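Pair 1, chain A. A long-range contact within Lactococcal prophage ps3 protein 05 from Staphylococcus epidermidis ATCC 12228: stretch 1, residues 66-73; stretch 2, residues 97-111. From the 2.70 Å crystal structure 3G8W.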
# COMPACT_ATOMS: atom_id res chain seq x y z
N LEU A 66 3.94 1.33 -28.80
CA LEU A 66 4.06 1.73 -27.41
C LEU A 66 5.55 1.71 -27.05
O LEU A 66 6.24 0.73 -27.32
CB LEU A 66 3.23 0.81 -26.52
CG LEU A 66 3.16 1.16 -25.03
CD1 LEU A 66 2.53 2.54 -24.77
CD2 LEU A 66 2.43 0.06 -24.27
N VAL A 67 6.04 2.79 -26.46
CA VAL A 67 7.49 2.99 -26.34
C VAL A 67 7.92 3.07 -24.89
O VAL A 67 8.99 2.61 -24.51
CB VAL A 67 7.94 4.25 -27.11
CG1 VAL A 67 9.36 4.60 -26.79
CG2 VAL A 67 7.81 4.01 -28.60
N ALA A 68 7.06 3.65 -24.07
CA ALA A 68 7.27 3.63 -22.64
C ALA A 68 5.95 3.38 -21.93
O ALA A 68 4.89 3.41 -22.56
CB ALA A 68 7.93 4.93 -22.19
N THR A 69 6.03 3.11 -20.63
CA THR A 69 4.85 2.79 -19.81
C THR A 69 5.11 3.06 -18.34
O THR A 69 6.24 2.93 -17.87
CB THR A 69 4.43 1.31 -19.97
OG1 THR A 69 3.06 1.25 -20.40
CG2 THR A 69 4.62 0.51 -18.68
N CYS A 70 4.06 3.41 -17.60
CA CYS A 70 4.19 3.56 -16.17
C CYS A 70 2.83 3.56 -15.49
O CYS A 70 1.90 4.15 -16.01
CB CYS A 70 4.91 4.85 -15.86
SG CYS A 70 5.41 4.92 -14.17
N THR A 71 2.72 2.89 -14.34
CA THR A 71 1.44 2.88 -13.61
C THR A 71 1.34 3.94 -12.52
O THR A 71 2.26 4.14 -11.75
CB THR A 71 1.16 1.51 -12.95
OG1 THR A 71 0.86 0.56 -13.96
CG2 THR A 71 -0.03 1.60 -12.03
N LEU A 72 0.19 4.60 -12.47
CA LEU A 72 -0.14 5.43 -11.32
C LEU A 72 -1.23 4.76 -10.51
O LEU A 72 -2.36 4.52 -11.00
CB LEU A 72 -0.57 6.84 -11.76
CG LEU A 72 -0.52 7.87 -10.63
CD1 LEU A 72 0.84 7.84 -9.93
CD2 LEU A 72 -0.84 9.26 -11.15
N LYS A 73 -0.89 4.43 -9.27
CA LYS A 73 -1.84 3.81 -8.36
C LYS A 73 -2.10 4.78 -7.22
O LYS A 73 -1.26 4.99 -6.37
CB LYS A 73 -1.32 2.46 -7.84
CG LYS A 73 -2.38 1.52 -7.28
CD LYS A 73 -2.77 1.82 -5.81
CE LYS A 73 -4.15 1.16 -5.47
NZ LYS A 73 -4.77 1.57 -4.14
N ILE A 97 15.04 9.97 -22.88
CA ILE A 97 14.43 11.23 -23.30
C ILE A 97 12.92 11.04 -23.26
O ILE A 97 12.18 11.93 -22.80
CB ILE A 97 14.87 11.64 -24.72
CG1 ILE A 97 16.20 12.38 -24.67
CG2 ILE A 97 13.87 12.56 -25.35
CD1 ILE A 97 17.40 11.49 -24.80
N VAL A 98 12.50 9.86 -23.70
CA VAL A 98 11.09 9.49 -23.79
C VAL A 98 10.48 9.24 -22.42
O VAL A 98 9.38 9.71 -22.15
CB VAL A 98 10.93 8.25 -24.70
CG1 VAL A 98 9.49 7.78 -24.72
CG2 VAL A 98 11.40 8.56 -26.11
N ASN A 99 11.16 8.47 -21.57
CA ASN A 99 10.64 8.17 -20.24
C ASN A 99 10.47 9.46 -19.42
O ASN A 99 9.44 9.67 -18.79
CB ASN A 99 11.55 7.18 -19.50
CG ASN A 99 10.83 6.43 -18.38
OD1 ASN A 99 9.78 5.83 -18.58
ND2 ASN A 99 11.42 6.44 -17.20
N ARG A 100 11.48 10.33 -19.46
CA ARG A 100 11.43 11.62 -18.79
C ARG A 100 10.19 12.37 -19.23
O ARG A 100 9.52 12.98 -18.41
CB ARG A 100 12.69 12.43 -19.06
CG ARG A 100 12.69 13.78 -18.44
CD ARG A 100 14.02 14.50 -18.63
NE ARG A 100 15.19 13.68 -18.27
CZ ARG A 100 15.67 13.52 -17.04
NH1 ARG A 100 15.11 14.11 -16.00
NH2 ARG A 100 16.73 12.75 -16.84
N GLU A 101 9.85 12.30 -20.50
CA GLU A 101 8.65 12.97 -20.97
C GLU A 101 7.40 12.30 -20.40
O GLU A 101 6.42 12.97 -20.04
CB GLU A 101 8.64 12.99 -22.49
CG GLU A 101 7.90 14.15 -23.09
CD GLU A 101 7.95 14.10 -24.62
OE1 GLU A 101 6.85 14.05 -25.25
OE2 GLU A 101 9.08 14.10 -25.18
N LEU A 102 7.42 10.97 -20.33
CA LEU A 102 6.34 10.20 -19.73
C LEU A 102 6.12 10.54 -18.23
O LEU A 102 4.98 10.81 -17.83
CB LEU A 102 6.65 8.71 -19.90
CG LEU A 102 5.61 7.60 -20.01
CD1 LEU A 102 5.95 6.57 -18.99
CD2 LEU A 102 4.20 8.06 -19.82
N ILE A 103 7.20 10.53 -17.42
CA ILE A 103 7.08 10.79 -15.97
C ILE A 103 6.47 12.16 -15.76
O ILE A 103 5.54 12.31 -14.97
CB ILE A 103 8.42 10.59 -15.16
CG1 ILE A 103 8.84 9.12 -15.15
CG2 ILE A 103 8.31 11.06 -13.72
CD1 ILE A 103 7.69 8.13 -15.13
N ASN A 104 6.93 13.14 -16.52
CA ASN A 104 6.35 14.47 -16.50
C ASN A 104 4.86 14.52 -16.79
O ASN A 104 4.14 15.22 -16.09
CB ASN A 104 7.09 15.41 -17.42
CG ASN A 104 8.22 16.16 -16.70
OD1 ASN A 104 8.64 17.21 -17.17
ND2 ASN A 104 8.71 15.63 -15.58
N HIS A 105 4.39 13.76 -17.78
CA HIS A 105 2.97 13.72 -18.11
C HIS A 105 2.25 13.23 -16.86
O HIS A 105 1.25 13.81 -16.42
CB HIS A 105 2.71 12.77 -19.28
CG HIS A 105 1.29 12.77 -19.78
ND1 HIS A 105 0.25 12.19 -19.09
CD2 HIS A 105 0.75 13.25 -20.93
CE1 HIS A 105 -0.88 12.34 -19.77
NE2 HIS A 105 -0.60 12.97 -20.90
N ILE A 106 2.80 12.17 -16.27
CA ILE A 106 2.16 11.53 -15.13
C ILE A 106 2.12 12.49 -13.96
O ILE A 106 1.16 12.50 -13.21
CB ILE A 106 2.81 10.18 -14.76
CG1 ILE A 106 2.63 9.17 -15.90
CG2 ILE A 106 2.21 9.66 -13.47
CD1 ILE A 106 3.16 7.77 -15.58
N ILE A 107 3.14 13.33 -13.82
CA ILE A 107 3.11 14.33 -12.77
C ILE A 107 1.99 15.34 -13.01
O ILE A 107 1.22 15.66 -12.09
CB ILE A 107 4.46 15.03 -12.57
CG1 ILE A 107 5.48 14.03 -12.01
CG2 ILE A 107 4.32 16.18 -11.60
CD1 ILE A 107 6.87 14.59 -11.84
N GLN A 108 1.86 15.80 -14.25
CA GLN A 108 0.84 16.78 -14.57
C GLN A 108 -0.55 16.23 -14.29
O GLN A 108 -1.41 16.96 -13.79
CB GLN A 108 0.95 17.28 -16.01
CG GLN A 108 0.29 18.65 -16.24
CD GLN A 108 0.84 19.75 -15.31
OE1 GLN A 108 1.97 19.65 -14.81
NE2 GLN A 108 0.05 20.79 -15.08
N TYR A 109 -0.76 14.96 -14.61
CA TYR A 109 -2.02 14.30 -14.34
C TYR A 109 -2.30 14.24 -12.82
O TYR A 109 -3.43 14.50 -12.38
CB TYR A 109 -2.00 12.89 -14.92
CG TYR A 109 -3.23 12.10 -14.55
CD1 TYR A 109 -3.23 11.23 -13.45
CD2 TYR A 109 -4.41 12.22 -15.30
CE1 TYR A 109 -4.36 10.50 -13.11
CE2 TYR A 109 -5.55 11.50 -14.98
CZ TYR A 109 -5.52 10.64 -13.89
OH TYR A 109 -6.65 9.93 -13.58
N ALA A 110 -1.26 13.87 -12.05
CA ALA A 110 -1.35 13.78 -10.59
C ALA A 110 -1.88 15.09 -10.02
O ALA A 110 -2.92 15.09 -9.34
CB ALA A 110 -0.01 13.43 -9.96
N LYS A 111 -1.17 16.19 -10.31
CA LYS A 111 -1.58 17.54 -9.91
C LYS A 111 -3.06 17.74 -10.20
O LYS A 111 -3.79 18.23 -9.36
CB LYS A 111 -0.78 18.61 -10.65
CG LYS A 111 0.71 18.71 -10.34
CD LYS A 111 1.21 20.16 -10.49
CE LYS A 111 0.51 21.08 -9.46
NZ LYS A 111 0.85 22.54 -9.54

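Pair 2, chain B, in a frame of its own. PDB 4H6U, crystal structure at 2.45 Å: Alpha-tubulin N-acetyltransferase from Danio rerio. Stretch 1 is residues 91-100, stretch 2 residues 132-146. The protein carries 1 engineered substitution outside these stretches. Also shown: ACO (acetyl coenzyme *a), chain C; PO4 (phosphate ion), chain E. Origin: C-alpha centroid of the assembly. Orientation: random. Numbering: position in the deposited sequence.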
# COMPACT_ATOMS: atom_id res chain seq x y z
N ILE B 91 -8.08 -1.37 -15.12
CA ILE B 91 -6.74 -1.15 -14.65
C ILE B 91 -5.85 -2.15 -15.35
O ILE B 91 -6.06 -3.36 -15.20
CB ILE B 91 -6.64 -1.34 -13.10
CG1 ILE B 91 -7.64 -0.41 -12.36
CG2 ILE B 91 -5.20 -1.10 -12.64
CD1 ILE B 91 -7.74 0.96 -12.97
N VAL B 92 -4.92 -1.64 -16.15
CA VAL B 92 -4.06 -2.49 -16.98
C VAL B 92 -2.65 -2.61 -16.40
O VAL B 92 -1.87 -3.45 -16.84
CB VAL B 92 -3.99 -1.98 -18.40
CG1 VAL B 92 -5.37 -2.04 -19.00
CG2 VAL B 92 -3.42 -0.58 -18.43
N GLY B 93 -2.31 -1.75 -15.44
CA GLY B 93 -1.04 -1.84 -14.77
C GLY B 93 -0.97 -1.07 -13.45
O GLY B 93 -1.81 -0.24 -13.17
N PHE B 94 0.01 -1.41 -12.62
CA PHE B 94 0.29 -0.65 -11.40
C PHE B 94 1.79 -0.45 -11.17
O PHE B 94 2.62 -1.22 -11.61
CB PHE B 94 -0.36 -1.30 -10.16
CG PHE B 94 0.14 -2.69 -9.83
CD1 PHE B 94 1.40 -2.89 -9.29
CD2 PHE B 94 -0.68 -3.79 -9.97
CE1 PHE B 94 1.85 -4.17 -8.96
CE2 PHE B 94 -0.25 -5.08 -9.63
CZ PHE B 94 1.02 -5.27 -9.14
N LEU B 95 2.11 0.62 -10.46
CA LEU B 95 3.47 0.96 -10.16
C LEU B 95 3.46 1.53 -8.76
O LEU B 95 2.74 2.50 -8.45
CB LEU B 95 4.00 1.98 -11.16
CG LEU B 95 5.33 2.65 -10.92
CD1 LEU B 95 6.40 1.57 -10.97
CD2 LEU B 95 5.62 3.76 -12.00
N LYS B 96 4.30 0.97 -7.92
CA LYS B 96 4.40 1.42 -6.54
C LYS B 96 5.81 1.90 -6.23
O LYS B 96 6.82 1.22 -6.51
CB LYS B 96 4.02 0.27 -5.60
CG LYS B 96 3.89 0.64 -4.11
CD LYS B 96 3.57 -0.64 -3.33
CE LYS B 96 3.62 -0.51 -1.86
NZ LYS B 96 3.15 -1.80 -1.26
N VAL B 97 5.90 3.12 -5.72
CA VAL B 97 7.19 3.66 -5.32
C VAL B 97 7.13 4.09 -3.91
O VAL B 97 6.04 4.26 -3.34
CB VAL B 97 7.63 4.87 -6.16
CG1 VAL B 97 7.85 4.45 -7.59
CG2 VAL B 97 6.60 5.98 -6.06
N GLY B 98 8.31 4.27 -3.33
CA GLY B 98 8.39 4.78 -1.99
C GLY B 98 9.83 5.02 -1.62
O GLY B 98 10.75 4.38 -2.15
N TYR B 99 10.00 5.93 -0.66
CA TYR B 99 11.31 6.22 -0.06
C TYR B 99 11.65 5.14 0.96
O TYR B 99 10.80 4.70 1.72
CB TYR B 99 11.35 7.62 0.60
CG TYR B 99 11.21 8.75 -0.40
CD1 TYR B 99 12.30 9.13 -1.20
CD2 TYR B 99 10.01 9.41 -0.58
CE1 TYR B 99 12.18 10.13 -2.13
CE2 TYR B 99 9.88 10.42 -1.51
CZ TYR B 99 10.96 10.78 -2.28
OH TYR B 99 10.81 11.79 -3.20
N LYS B 100 12.90 4.72 0.93
CA LYS B 100 13.40 3.67 1.81
C LYS B 100 14.82 4.06 2.25
O LYS B 100 15.62 4.52 1.44
CB LYS B 100 13.47 2.36 1.04
CG LYS B 100 12.86 1.14 1.70
CD LYS B 100 11.35 1.08 1.61
CE LYS B 100 10.90 -0.19 2.29
NZ LYS B 100 9.43 -0.36 2.39
N GLY B 132 3.29 -0.57 -24.51
CA GLY B 132 3.72 0.76 -24.16
C GLY B 132 3.15 1.25 -22.83
O GLY B 132 3.46 2.35 -22.39
N TYR B 133 2.34 0.40 -22.19
CA TYR B 133 1.64 0.76 -20.95
C TYR B 133 2.61 0.95 -19.78
O TYR B 133 2.52 1.95 -19.06
CB TYR B 133 0.57 -0.31 -20.62
CG TYR B 133 -0.65 -0.23 -21.50
CD1 TYR B 133 -1.36 0.95 -21.61
CD2 TYR B 133 -1.06 -1.31 -22.25
CE1 TYR B 133 -2.46 1.03 -22.42
CE2 TYR B 133 -2.16 -1.22 -23.08
CZ TYR B 133 -2.85 -0.04 -23.17
OH TYR B 133 -3.95 0.08 -23.97
N GLY B 134 3.57 0.05 -19.62
CA GLY B 134 4.58 0.19 -18.56
C GLY B 134 5.31 1.53 -18.70
O GLY B 134 5.43 2.31 -17.74
N SER B 135 5.80 1.81 -19.91
CA SER B 135 6.41 3.10 -20.23
C SER B 135 5.53 4.29 -19.85
O SER B 135 6.02 5.28 -19.32
CB SER B 135 6.72 3.18 -21.74
OG SER B 135 7.62 2.18 -22.14
N GLU B 136 4.22 4.22 -20.16
CA GLU B 136 3.34 5.33 -19.82
C GLU B 136 3.29 5.52 -18.29
O GLU B 136 3.41 6.63 -17.82
CB GLU B 136 1.92 5.14 -20.41
CG GLU B 136 1.11 6.41 -20.32
CD GLU B 136 -0.26 6.33 -20.98
OE1 GLU B 136 -0.75 5.22 -21.29
OE2 GLU B 136 -0.89 7.40 -21.12
N LEU B 137 3.15 4.46 -17.51
CA LEU B 137 3.14 4.59 -16.05
C LEU B 137 4.43 5.12 -15.47
O LEU B 137 4.43 5.99 -14.59
CB LEU B 137 2.88 3.25 -15.38
CG LEU B 137 1.50 3.09 -14.78
CD1 LEU B 137 1.44 1.82 -13.97
CD2 LEU B 137 1.12 4.30 -13.90
N PHE B 138 5.53 4.51 -15.91
CA PHE B 138 6.84 4.86 -15.40
C PHE B 138 7.10 6.34 -15.73
O PHE B 138 7.43 7.14 -14.86
CB PHE B 138 7.89 3.92 -16.00
CG PHE B 138 9.20 3.89 -15.26
CD1 PHE B 138 9.31 3.36 -13.99
CD2 PHE B 138 10.35 4.37 -15.88
CE1 PHE B 138 10.56 3.34 -13.31
CE2 PHE B 138 11.60 4.34 -15.23
CZ PHE B 138 11.69 3.82 -13.93
N ASP B 139 6.88 6.73 -16.97
CA ASP B 139 7.05 8.14 -17.35
C ASP B 139 6.18 9.09 -16.50
O ASP B 139 6.66 10.11 -16.04
CB ASP B 139 6.73 8.36 -18.84
CG ASP B 139 7.83 7.83 -19.76
OD1 ASP B 139 8.92 7.44 -19.27
OD2 ASP B 139 7.61 7.84 -21.00
N PHE B 140 4.93 8.72 -16.24
CA PHE B 140 4.10 9.56 -15.41
C PHE B 140 4.69 9.74 -14.00
O PHE B 140 4.75 10.86 -13.47
CB PHE B 140 2.68 9.00 -15.34
CG PHE B 140 1.73 9.90 -14.60
CD1 PHE B 140 0.96 10.82 -15.27
CD2 PHE B 140 1.67 9.87 -13.20
CE1 PHE B 140 0.09 11.69 -14.59
CE2 PHE B 140 0.82 10.72 -12.50
CZ PHE B 140 0.03 11.64 -13.19
N MET B 141 5.18 8.65 -13.42
CA MET B 141 5.77 8.70 -12.07
C MET B 141 7.04 9.59 -12.08
O MET B 141 7.20 10.46 -11.24
CB MET B 141 6.08 7.28 -11.58
CG MET B 141 6.74 7.19 -10.19
SD MET B 141 8.55 7.31 -10.25
CE MET B 141 8.98 5.88 -11.19
N LEU B 142 7.93 9.38 -13.04
CA LEU B 142 9.14 10.18 -13.14
C LEU B 142 8.83 11.69 -13.24
O LEU B 142 9.46 12.50 -12.53
CB LEU B 142 9.98 9.74 -14.35
CG LEU B 142 10.45 8.27 -14.35
CD1 LEU B 142 11.07 7.89 -15.69
CD2 LEU B 142 11.41 7.95 -13.21
N LYS B 143 7.89 12.08 -14.08
CA LYS B 143 7.54 13.49 -14.24
C LYS B 143 7.06 14.05 -12.89
O LYS B 143 7.53 15.11 -12.44
CB LYS B 143 6.48 13.70 -15.34
N HIS B 144 6.14 13.33 -12.25
CA HIS B 144 5.41 13.86 -11.09
C HIS B 144 6.20 13.78 -9.78
O HIS B 144 6.04 14.66 -8.92
CB HIS B 144 4.07 13.18 -10.99
CG HIS B 144 3.08 13.72 -11.97
ND1 HIS B 144 2.18 14.72 -11.65
CD2 HIS B 144 2.90 13.46 -13.30
CE1 HIS B 144 1.46 15.01 -12.72
NE2 HIS B 144 1.88 14.26 -13.73
N LYS B 145 7.06 12.77 -9.66
CA LYS B 145 8.00 12.66 -8.55
C LYS B 145 9.28 13.45 -8.82
O LYS B 145 10.13 13.56 -7.92
CB LYS B 145 8.37 11.20 -8.28
CG LYS B 145 7.21 10.40 -7.79
CD LYS B 145 6.62 11.12 -6.58
CE LYS B 145 6.63 10.31 -5.33
NZ LYS B 145 6.50 11.28 -4.18
N GLN B 146 9.42 13.95 -10.05
CA GLN B 146 10.59 14.70 -10.52
C GLN B 146 11.97 14.08 -10.23
O GLN B 146 12.84 14.72 -9.66
CB GLN B 146 10.56 16.10 -9.94
CG GLN B 146 9.49 16.94 -10.57
CD GLN B 146 9.08 18.06 -9.67
OE1 GLN B 146 8.75 17.84 -8.51
NE2 GLN B 146 9.10 19.27 -10.20
N1A ACO C . 10.43 -10.21 -22.13
C2A ACO C . 11.43 -9.26 -22.10
N3A ACO C . 11.29 -7.96 -21.94
C4A ACO C . 9.96 -7.52 -21.84
C5A ACO C . 8.84 -8.37 -21.88
C6A ACO C . 9.14 -9.77 -22.03
N6A ACO C . 8.20 -10.75 -22.08
N7A ACO C . 7.67 -7.58 -21.75
C8A ACO C . 8.10 -6.27 -21.66
N9A ACO C . 9.50 -6.23 -21.72
C1B ACO C . 10.44 -5.13 -21.67
C2B ACO C . 11.36 -5.08 -22.89
O2B ACO C . 12.49 -4.29 -22.65
C3B ACO C . 10.38 -4.27 -23.84
O3B ACO C . 10.99 -3.68 -24.83
P3B ACO C . 10.99 -4.65 -26.39
O7A ACO C . 11.70 -3.61 -27.20
O8A ACO C . 11.81 -5.83 -25.93
O9A ACO C . 9.54 -4.89 -26.64
C4B ACO C . 9.79 -3.27 -22.90
O4B ACO C . 9.74 -3.92 -21.59
C5B ACO C . 8.41 -2.85 -23.41
O5B ACO C . 8.03 -1.59 -23.02
P1A ACO C . 6.48 -1.40 -22.43
O1A ACO C . 6.39 0.05 -22.12
O2A ACO C . 5.49 -2.13 -23.31
O3A ACO C . 6.54 -2.19 -20.96
P2A ACO C . 5.36 -3.08 -20.44
O4A ACO C . 4.05 -2.37 -20.33
O5A ACO C . 5.39 -4.51 -20.85
O6A ACO C . 5.75 -3.12 -18.65
CBP ACO C . 6.79 -4.51 -17.05
CCP ACO C . 6.98 -3.56 -18.22
CDP ACO C . 8.13 -5.07 -16.53
CEP ACO C . 6.02 -3.80 -15.90
CAP ACO C . 5.89 -5.67 -17.59
OAP ACO C . 6.46 -6.41 -18.65
C9P ACO C . 5.28 -6.54 -16.46
O9P ACO C . 4.36 -6.08 -15.82
N8P ACO C . 5.62 -7.76 -15.97
C7P ACO C . 6.59 -8.67 -16.33
C6P ACO C . 6.88 -9.72 -15.15
C5P ACO C . 6.88 -9.20 -13.67
O5P ACO C . 6.51 -9.92 -12.72
N4P ACO C . 7.31 -7.85 -13.40
C3P ACO C . 7.41 -7.19 -12.03
C2P ACO C . 8.55 -6.11 -11.78
S1P ACO C . 9.84 -6.31 -10.31
C ACO C . 9.37 -5.09 -9.09
O ACO C . 8.26 -4.71 -9.12
CH3 ACO C . 10.43 -4.10 -8.66
P PO4 E . 2.52 -0.53 1.90
O1 PO4 E . 1.23 -1.30 1.79
O2 PO4 E . 2.95 -0.37 3.35
O3 PO4 E . 3.66 -1.28 1.25
O4 PO4 E . 2.28 0.80 1.22

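In both pairs a strand lies against a helix with no hydrogen bond across the contact, so the two elements are held together by side-chain packing. The axes approach to 8.4 Å in pair 1 and 8.7 Å in pair 2, with N-to-C directions 42° and 41° apart, and 14 central residues superpose with an RMSD of 0.5 Å. The buried surface is also similar, 423 Å² and 449 Å².

Along the strand, alternate residues face the helix: Ala A68, Cys A70 and Leu A72 match Gly B93, Leu B95 and Val B97. A helix leucine occupies nearly the same place in both pairs. Leu A102 and Leu B137 have side-chain centres 0.5 Å apart after superposition, and each reaches the strand backbone, Leu A102 CD1 lying 3.7 Å from Thr A69 C and Leu B137 CD1 3.6 Å from Phe B94 C. Beside it, Ala A68 CB touches Leu A102 CD1 at 4.1 Å; in pair 2 the matching Gly B93 offers only backbone, its C atom 3.8 Å from Leu B137 CD1.

At the centre, the side that reaches across differs. In pair 1 the small Cys A70 is met by the end of Ile A106, with Cys A70 CB 3.4 Å from Ile A106 CD1, while Ile A103 CD1 comes to 4.1 Å from Cys A70 SG. In pair 2 the larger Leu B95 does more of the reaching: its CD2 packs 3.6 Å from Met B141 CB and 3.8 Å from Phe B138 CA.

Val A67 and Val B92 nearly coincide but meet different partners. Val A67 CG1 touches Val A98 CG1 at 3.8 Å, whereas Val B92 CG2 sits over one face of the Tyr B133 ring, 4.3 Å from its centroid, a CH-pi contact.

At the other end, Leu A72 CD2 fills the space between the elements, 3.9 Å from both Ile A106 CG2 and Tyr A109 CD1, the latter at the ring edge. The shorter Val B97 places CG1 3.9 Å from Met B141 CG, and its CG2 lies 4.4 Å from CE of Lys B145, the counterpart of Ala A110.

The start of the pair 2 helix also binds acetyl coenzyme A, as befits an acetyltransferase: Gly B132 N and Gly B134 N donate to ACO O2A (3.0 Å) and O4A (2.6 Å). A CB on Gly B134 would fall 2.2 Å from ACO O6A; its counterpart, Asn A99, carries a side chain whose OD1 approaches Ala A68 CB at 4.2 Å.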